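Local coordinates for protein alkaline serine protease (Thermobifida fusca, PDB 2PFE) that probably cleaves peptide bonds within proteins as a serine endopeptidase, this chain being the protease domain of a longer secreted precursor, at residues A[144-156]-A[165-177]. Residues are numbered along the deposited sequence; the frame is centred on the assembly and turned at random. Where two conformers were deposited one is given.
Sequences WLTGSQAQGVTSG and GITFFQPINPLLS. With AES (4-(2-aminoethyl)benzenesulfonyl fluoride), chain D.
A classic beta bulge, in which Ser155 and Gly156 both lie opposite Phe168, shifts by one the register of antiparallel strands 149-157 and 164-171 in the C-terminal beta-barrel of this chymotrypsin-like protease. Phe168 O accepts from Ser155 N at 2.9 Å and, weakly, from Gly156 N, while Phe168 N donates almost straight (176°) to Gly156 O. The bulge lies beside the inhibitor, whose sulfonyl O1S is 3.0 Å from Gly156 N. Ser155 OG is hydrogen-bonded to Asp59, the predicted charge-relay aspartate, and to Tyr120.

Phe169 packs against Trp144. The backbone puts Phe169 CB over the indole five-membered ring, 3.6 Å from its centroid, a CH-pi contact. With CG between backbone N and carbonyl carbon (chi1 73°), the phenyl comes against the indole, Phe169 CD2 3.5 Å from Trp144 CD2 and the planes inclined at 37°. Trp144 NE1 bonds to Thr154 OG1, tilted from the indole plane, and Thr167 OG1, hydrogen-bonded to Ala133 O, lies at the indole edge, 3.2 Å from Trp144 CH2. An alanine in place of Trp144 would remove this surface, and would probably leave Phe169 freer to shift and Thr154 OG1 without its indole donor.

A CB on Gly152, whose CA lies 3.7 Å from Phe169 CD1, would run into that atom and Gln170 O. Beyond Pro171, Ile172 CG2 rests 3.5 Å from Ala150 O, and Ile172 N donates to Gln151 O at 3.0 Å.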
ATOM      1  N   TRP A 144       2.834   1.892   4.422  1.00  3.70           N
ATOM      2  CA  TRP A 144       3.765   1.674   5.530  1.00  3.33           C
ATOM      3  C   TRP A 144       4.590   2.929   5.675  1.00  3.52           C
ATOM      4  O   TRP A 144       5.078   3.467   4.669  1.00  3.60           O
ATOM      5  CB  TRP A 144       4.697   0.489   5.221  1.00  3.34           C
ATOM      6  CG  TRP A 144       3.955  -0.803   5.193  1.00  3.40           C
ATOM      7  CD1 TRP A 144       3.072  -1.210   4.242  1.00  4.11           C
ATOM      8  CD2 TRP A 144       3.993  -1.861   6.186  1.00  2.86           C
ATOM      9  NE1 TRP A 144       2.543  -2.441   4.572  1.00  4.17           N
ATOM     10  CE2 TRP A 144       3.088  -2.862   5.757  1.00  3.51           C
ATOM     11  CE3 TRP A 144       4.681  -2.039   7.402  1.00  2.99           C
ATOM     12  CZ2 TRP A 144       2.880  -4.049   6.463  1.00  3.73           C
ATOM     13  CZ3 TRP A 144       4.445  -3.216   8.137  1.00  3.84           C
ATOM     14  CH2 TRP A 144       3.554  -4.209   7.649  1.00  4.22           C
ATOM     15  N   LEU A 145       4.732   3.383   6.914  1.00  3.75           N
ATOM     16  CA  LEU A 145       5.485   4.589   7.257  1.00  4.02           C
ATOM     17  C   LEU A 145       6.479   4.322   8.368  1.00  3.88           C
ATOM     18  O   LEU A 145       6.184   3.602   9.349  1.00  4.49           O
ATOM     19  CB  LEU A 145       4.546   5.718   7.716  1.00  4.51           C
ATOM     20  CG  LEU A 145       3.647   6.386   6.679  1.00  4.91           C
ATOM     21  CD1 LEU A 145       2.567   7.182   7.407  1.00  6.38           C
ATOM     22  CD2 LEU A 145       4.452   7.251   5.746  1.00  8.05           C
ATOM     23  N   THR A 146       7.669   4.872   8.198  1.00  3.79           N
ATOM     24  CA  THR A 146       8.576   5.041   9.321  1.00  4.50           C
ATOM     25  C   THR A 146       8.661   6.543   9.508  1.00  4.05           C
ATOM     26  O   THR A 146       9.250   7.252   8.678  1.00  4.43           O
ATOM     27  CB  THR A 146       9.953   4.413   9.058  1.00  4.58           C
ATOM     28  OG1 THR A 146       9.778   3.003   8.849  1.00  4.46           O
ATOM     29  CG2 THR A 146      10.875   4.644  10.260  1.00  3.80           C
ATOM     30  N   GLY A 147       8.054   7.035  10.588  1.00  4.85           N
ATOM     31  CA  GLY A 147       7.859   8.486  10.758  1.00  4.35           C
ATOM     32  C   GLY A 147       7.038   9.035   9.604  1.00  4.49           C
ATOM     33  O   GLY A 147       5.954   8.526   9.312  1.00  5.16           O
ATOM     34  N   SER A 148       7.568  10.050   8.918  1.00  5.03           N
ATOM     35  CA  SER A 148       6.886  10.626   7.750  1.00  5.07           C
ATOM     36  C   SER A 148       7.374  10.058   6.396  1.00  4.90           C
ATOM     37  O   SER A 148       7.024  10.567   5.318  1.00  5.28           O
ATOM     38  CB  SER A 148       7.049  12.139   7.769  1.00  4.97           C
ATOM     39  OG  SER A 148       8.421  12.448   7.653  1.00  6.12           O
ATOM     40  N   GLN A 149       8.161   8.986   6.450  1.00  3.94           N
ATOM     41  CA  GLN A 149       8.761   8.412   5.244  1.00  3.99           C
ATOM     42  C   GLN A 149       8.046   7.145   4.772  1.00  3.60           C
ATOM     43  O   GLN A 149       7.986   6.132   5.494  1.00  3.15           O
ATOM     44  CB  GLN A 149      10.258   8.132   5.453  1.00  3.24           C
ATOM     45  CG  GLN A 149      11.065   9.391   5.852  1.00  4.04           C
ATOM     46  CD  GLN A 149      11.130  10.463   4.763  1.00  6.27           C
ATOM     47  OE1 GLN A 149      11.100  10.168   3.573  1.00  5.29           O
ATOM     48  NE2 GLN A 149      11.238  11.723   5.182  1.00  9.20           N
ATOM     49  N   ALA A 150       7.494   7.213   3.555  1.00  3.88           N
ATOM     50  CA  ALA A 150       6.814   6.087   2.914  1.00  3.45           C
ATOM     51  C   ALA A 150       7.784   4.925   2.729  1.00  3.38           C
ATOM     52  O   ALA A 150       8.915   5.123   2.268  1.00  3.58           O
ATOM     53  CB  ALA A 150       6.261   6.524   1.558  1.00  2.93           C
ATOM     54  N   GLN A 151       7.338   3.720   3.084  1.00  2.59           N
ATOM     55  CA  GLN A 151       8.143   2.490   2.997  1.00  3.55           C
ATOM     56  C   GLN A 151       7.652   1.481   1.977  1.00  3.56           C
ATOM     57  O   GLN A 151       8.483   0.812   1.357  1.00  3.47           O
ATOM     58  CB  GLN A 151       8.244   1.785   4.363  1.00  3.56           C
ATOM     59  CG  GLN A 151       8.900   2.640   5.451  1.00  3.13           C
ATOM     60  CD  GLN A 151      10.269   3.141   5.060  1.00  5.13           C
ATOM     61  OE1 GLN A 151      11.109   2.349   4.642  1.00  3.70           O
ATOM     62  NE2 GLN A 151      10.506   4.457   5.181  1.00  4.21           N
ATOM     63  N   GLY A 152       6.326   1.330   1.838  1.00  2.25           N
ATOM     64  CA  GLY A 152       5.799   0.242   1.031  1.00  3.81           C
ATOM     65  C   GLY A 152       4.303   0.161   1.108  1.00  3.44           C
ATOM     66  O   GLY A 152       3.671   1.003   1.751  1.00  4.04           O
ATOM     67  N   VAL A 153       3.772  -0.853   0.436  1.00  3.50           N
ATOM     68  CA  VAL A 153       2.361  -1.161   0.462  1.00  3.51           C
ATOM     69  C   VAL A 153       2.166  -2.617   0.883  1.00  3.83           C
ATOM     70  O   VAL A 153       2.975  -3.486   0.547  1.00  4.24           O
ATOM     71  CB  VAL A 153       1.682  -0.878  -0.909  1.00  3.69           C
ATOM     72  CG1 VAL A 153       1.732   0.622  -1.233  1.00  4.89           C
ATOM     73  CG2 VAL A 153       2.346  -1.653  -2.012  1.00  5.33           C
ATOM     74  N   THR A 154       1.078  -2.885   1.601  1.00  3.60           N
ATOM     75  CA  THR A 154       0.874  -4.216   2.158  1.00  3.90           C
ATOM     76  C   THR A 154       0.644  -5.264   1.068  1.00  4.05           C
ATOM     77  O   THR A 154      -0.268  -5.141   0.231  1.00  4.42           O
ATOM     78  CB  THR A 154      -0.312  -4.233   3.122  1.00  3.63           C
ATOM     79  OG1 THR A 154      -0.089  -3.233   4.131  1.00  4.40           O
ATOM     80  CG2 THR A 154      -0.451  -5.616   3.791  1.00  4.87           C
ATOM     81  N   SER A 155       1.462  -6.318   1.108  1.00  4.47           N
ATOM     82  CA  SER A 155       1.373  -7.405   0.129  1.00  4.66           C
ATOM     83  C   SER A 155       0.704  -8.668   0.652  1.00  5.05           C
ATOM     84  O   SER A 155      -0.045  -9.314  -0.088  1.00  5.97           O
ATOM     85  CB  SER A 155       2.779  -7.753  -0.401  1.00  5.36           C
ATOM     86  OG  SER A 155       2.793  -8.887  -1.273  1.00  4.12           O
ATOM     87  N   GLY A 156       0.975  -9.043   1.900  1.00  4.44           N
ATOM     88  CA  GLY A 156       0.552 -10.360   2.352  1.00  6.25           C
ATOM     89  C   GLY A 156       1.027 -10.662   3.740  1.00  6.84           C
ATOM     90  O   GLY A 156       1.623  -9.814   4.396  1.00  8.28           O
ATOM     91  N   GLY A 165       0.679 -11.935  13.999  1.00  5.12           N
ATOM     92  CA  GLY A 165       1.162 -12.551  12.781  1.00  5.95           C
ATOM     93  C   GLY A 165       2.407 -11.865  12.270  1.00  6.36           C
ATOM     94  O   GLY A 165       3.127 -11.182  13.025  1.00  7.71           O
ATOM     95  N   ILE A 166       2.683 -12.089  10.991  1.00  5.84           N
ATOM     96  CA  ILE A 166       3.745 -11.379  10.310  1.00  6.96           C
ATOM     97  C   ILE A 166       3.153 -10.831   9.025  1.00  6.18           C
ATOM     98  O   ILE A 166       2.132 -11.330   8.523  1.00  7.06           O
ATOM     99  CB  ILE A 166       4.996 -12.249  10.014  1.00  6.96           C
ATOM    100  CG1 ILE A 166       4.692 -13.308   8.957  1.00  9.13           C
ATOM    101  CG2 ILE A 166       5.599 -12.863  11.302  1.00  7.40           C
ATOM    102  CD1 ILE A 166       5.935 -13.988   8.351  1.00  9.18           C
ATOM    103  N   THR A 167       3.785  -9.800   8.485  1.00  5.17           N
ATOM    104  CA  THR A 167       3.255  -9.151   7.295  1.00  5.96           C
ATOM    105  C   THR A 167       4.390  -8.726   6.426  1.00  6.38           C
ATOM    106  O   THR A 167       5.391  -8.218   6.920  1.00 10.11           O
ATOM    107  CB  THR A 167       2.555  -7.878   7.693  1.00  6.26           C
ATOM    108  OG1 THR A 167       3.462  -7.220   8.601  0.70  6.29           O
ATOM    109  CG2 THR A 167       1.224  -8.201   8.322  0.70  7.25           C
ATOM    110  N   PHE A 168       4.170  -8.858   5.133  1.00  4.42           N
ATOM    111  CA  PHE A 168       5.120  -8.494   4.092  1.00  3.03           C
ATOM    112  C   PHE A 168       4.636  -7.238   3.370  1.00  3.21           C
ATOM    113  O   PHE A 168       3.454  -7.130   3.033  1.00  4.20           O
ATOM    114  CB  PHE A 168       5.262  -9.646   3.088  1.00  3.48           C
ATOM    115  CG  PHE A 168       5.844 -10.871   3.682  1.00  4.15           C
ATOM    116  CD1 PHE A 168       5.040 -11.860   4.242  1.00  6.71           C
ATOM    117  CD2 PHE A 168       7.212 -11.028   3.700  1.00  4.34           C
ATOM    118  CE1 PHE A 168       5.625 -13.018   4.801  1.00  8.12           C
ATOM    119  CE2 PHE A 168       7.805 -12.171   4.236  1.00  6.10           C
ATOM    120  CZ  PHE A 168       7.029 -13.146   4.798  1.00  5.90           C
ATOM    121  N   PHE A 169       5.564  -6.337   3.074  1.00  3.38           N
ATOM    122  CA  PHE A 169       5.280  -5.212   2.198  1.00  3.79           C
ATOM    123  C   PHE A 169       6.125  -5.175   0.924  1.00  4.92           C
ATOM    124  O   PHE A 169       7.274  -5.598   0.925  1.00  4.30           O
ATOM    125  CB  PHE A 169       5.251  -3.862   2.962  1.00  2.85           C
ATOM    126  CG  PHE A 169       6.587  -3.311   3.420  1.00  3.29           C
ATOM    127  CD1 PHE A 169       7.453  -2.699   2.516  1.00  3.93           C
ATOM    128  CD2 PHE A 169       6.905  -3.266   4.796  1.00  3.41           C
ATOM    129  CE1 PHE A 169       8.624  -2.092   2.954  1.00  4.63           C
ATOM    130  CE2 PHE A 169       8.068  -2.667   5.240  1.00  4.11           C
ATOM    131  CZ  PHE A 169       8.937  -2.062   4.319  1.00  3.26           C
ATOM    132  N   GLN A 170       5.503  -4.650  -0.131  1.00  4.04           N
ATOM    133  CA  GLN A 170       6.181  -4.326  -1.383  1.00  3.52           C
ATOM    134  C   GLN A 170       6.787  -2.940  -1.176  1.00  4.35           C
ATOM    135  O   GLN A 170       6.056  -1.988  -0.972  1.00  3.75           O
ATOM    136  CB  GLN A 170       5.126  -4.320  -2.504  1.00  4.33           C
ATOM    137  CG  GLN A 170       5.481  -3.519  -3.734  1.00  3.41           C
ATOM    138  CD  GLN A 170       6.669  -4.104  -4.482  1.00  4.25           C
ATOM    139  OE1 GLN A 170       7.724  -3.468  -4.602  1.00  6.94           O
ATOM    140  NE2 GLN A 170       6.517  -5.334  -4.968  1.00  4.09           N
ATOM    141  N   PRO A 171       8.125  -2.817  -1.195  1.00  3.63           N
ATOM    142  CA  PRO A 171       8.765  -1.507  -1.049  1.00  4.74           C
ATOM    143  C   PRO A 171       8.248  -0.483  -2.072  1.00  4.37           C
ATOM    144  O   PRO A 171       7.928  -0.831  -3.229  1.00  4.41           O
ATOM    145  CB  PRO A 171      10.265  -1.814  -1.221  1.00  4.78           C
ATOM    146  CG  PRO A 171      10.365  -3.244  -0.748  1.00  3.96           C
ATOM    147  CD  PRO A 171       9.118  -3.899  -1.299  1.00  4.31           C
ATOM    148  N   ILE A 172       8.115   0.757  -1.618  1.00  4.21           N
ATOM    149  CA  ILE A 172       7.460   1.784  -2.426  1.00  4.41           C
ATOM    150  C   ILE A 172       8.316   2.316  -3.558  1.00  4.58           C
ATOM    151  O   ILE A 172       7.809   2.562  -4.654  1.00  5.08           O
ATOM    152  CB  ILE A 172       6.905   2.944  -1.566  1.00  3.79           C
ATOM    153  CG1 ILE A 172       6.035   3.905  -2.396  1.00  4.40           C
ATOM    154  CG2 ILE A 172       8.018   3.724  -0.854  1.00  5.32           C
ATOM    155  CD1 ILE A 172       4.799   3.264  -3.017  1.00  6.05           C
ATOM    156  N   ASN A 173       9.613   2.463  -3.325  1.00  5.13           N
ATOM    157  CA  ASN A 173      10.450   3.053  -4.346  1.00  5.12           C
ATOM    158  C   ASN A 173      10.523   2.259  -5.663  1.00  5.11           C
ATOM    159  O   ASN A 173      10.470   2.875  -6.731  1.00  5.51           O
ATOM    160  CB  ASN A 173      11.818   3.432  -3.781  1.00  5.51           C
ATOM    161  CG  ASN A 173      11.749   4.649  -2.874  1.00  6.43           C
ATOM    162  OD1 ASN A 173      10.851   5.491  -2.991  1.00  8.25           O
ATOM    163  ND2 ASN A 173      12.688   4.735  -1.946  1.00  7.71           N
ATOM    164  N   PRO A 174      10.657   0.912  -5.600  1.00  5.43           N
ATOM    165  CA  PRO A 174      10.558   0.137  -6.837  1.00  5.31           C
ATOM    166  C   PRO A 174       9.225   0.311  -7.569  1.00  5.65           C
ATOM    167  O   PRO A 174       9.195   0.259  -8.792  1.00  6.07           O
ATOM    168  CB  PRO A 174      10.725  -1.310  -6.362  1.00  6.39           C
ATOM    169  CG  PRO A 174      11.530  -1.199  -5.127  1.00  6.78           C
ATOM    170  CD  PRO A 174      11.003   0.039  -4.459  1.00  5.66           C
ATOM    171  N   LEU A 175       8.138   0.497  -6.821  1.00  4.68           N
ATOM    172  CA  LEU A 175       6.810   0.665  -7.397  1.00  4.95           C
ATOM    173  C   LEU A 175       6.755   2.012  -8.148  1.00  5.01           C
ATOM    174  O   LEU A 175       6.328   2.082  -9.305  1.00  5.59           O
ATOM    175  CB  LEU A 175       5.745   0.580  -6.284  1.00  5.74           C
ATOM    176  CG  LEU A 175       4.271   0.667  -6.703  1.00  5.11           C
ATOM    177  CD1 LEU A 175       3.392   0.064  -5.604  1.00  5.72           C
ATOM    178  CD2 LEU A 175       3.846   2.088  -6.992  1.00  7.19           C
ATOM    179  N   LEU A 176       7.239   3.069  -7.509  1.00  5.05           N
ATOM    180  CA  LEU A 176       7.197   4.394  -8.127  1.00  5.05           C
ATOM    181  C   LEU A 176       8.063   4.390  -9.383  1.00  4.41           C
ATOM    182  O   LEU A 176       7.694   4.944 -10.423  1.00  3.60           O
ATOM    183  CB  LEU A 176       7.693   5.473  -7.167  1.00  4.71           C
ATOM    184  CG  LEU A 176       6.934   5.582  -5.846  1.00  4.71           C
ATOM    185  CD1 LEU A 176       7.717   6.512  -4.914  1.00  5.43           C
ATOM    186  CD2 LEU A 176       5.521   6.098  -6.119  1.00  5.30           C
ATOM    187  N   SER A 177       9.217   3.736  -9.287  1.00  4.06           N
ATOM    188  CA  SER A 177      10.136   3.652 -10.429  1.00  4.60           C
ATOM    189  C   SER A 177       9.539   2.864 -11.604  1.00  4.43           C
ATOM    190  O   SER A 177       9.580   3.321 -12.747  1.00  5.57           O
ATOM    191  CB  SER A 177      11.485   3.073 -10.002  1.00  4.27           C
ATOM    192  OG  SER A 177      12.361   2.925 -11.105  0.75  7.27           O
TER
HETATM  193  C3  AES D1002      -4.501 -11.363   4.516  1.00 19.87           C
HETATM  194  C2  AES D1002      -4.389 -10.369   3.538  1.00 20.34           C
HETATM  195  C1  AES D1002      -3.435  -9.363   3.693  1.00 19.84           C
HETATM  196  S   AES D1002      -3.228  -8.042   2.541  1.00 18.07           S
HETATM  197  O1S AES D1002      -1.900  -8.049   1.846  1.00 15.69           O
HETATM  198  O2S AES D1002      -3.200  -6.728   3.751  1.00 20.38           O
HETATM  199  C6  AES D1002      -2.626  -9.334   4.829  1.00 19.69           C
HETATM  200  C5  AES D1002      -2.735 -10.325   5.797  1.00 19.73           C
HETATM  201  C4  AES D1002      -3.674 -11.340   5.654  1.00 20.15           C
HETATM  202  C7  AES D1002      -3.736 -12.388   6.757  1.00 21.57           C
HETATM  203  C8  AES D1002      -4.360 -13.702   6.294  1.00 23.83           C
HETATM  204  N8  AES D1002      -3.818 -14.818   7.046  1.00 26.10           N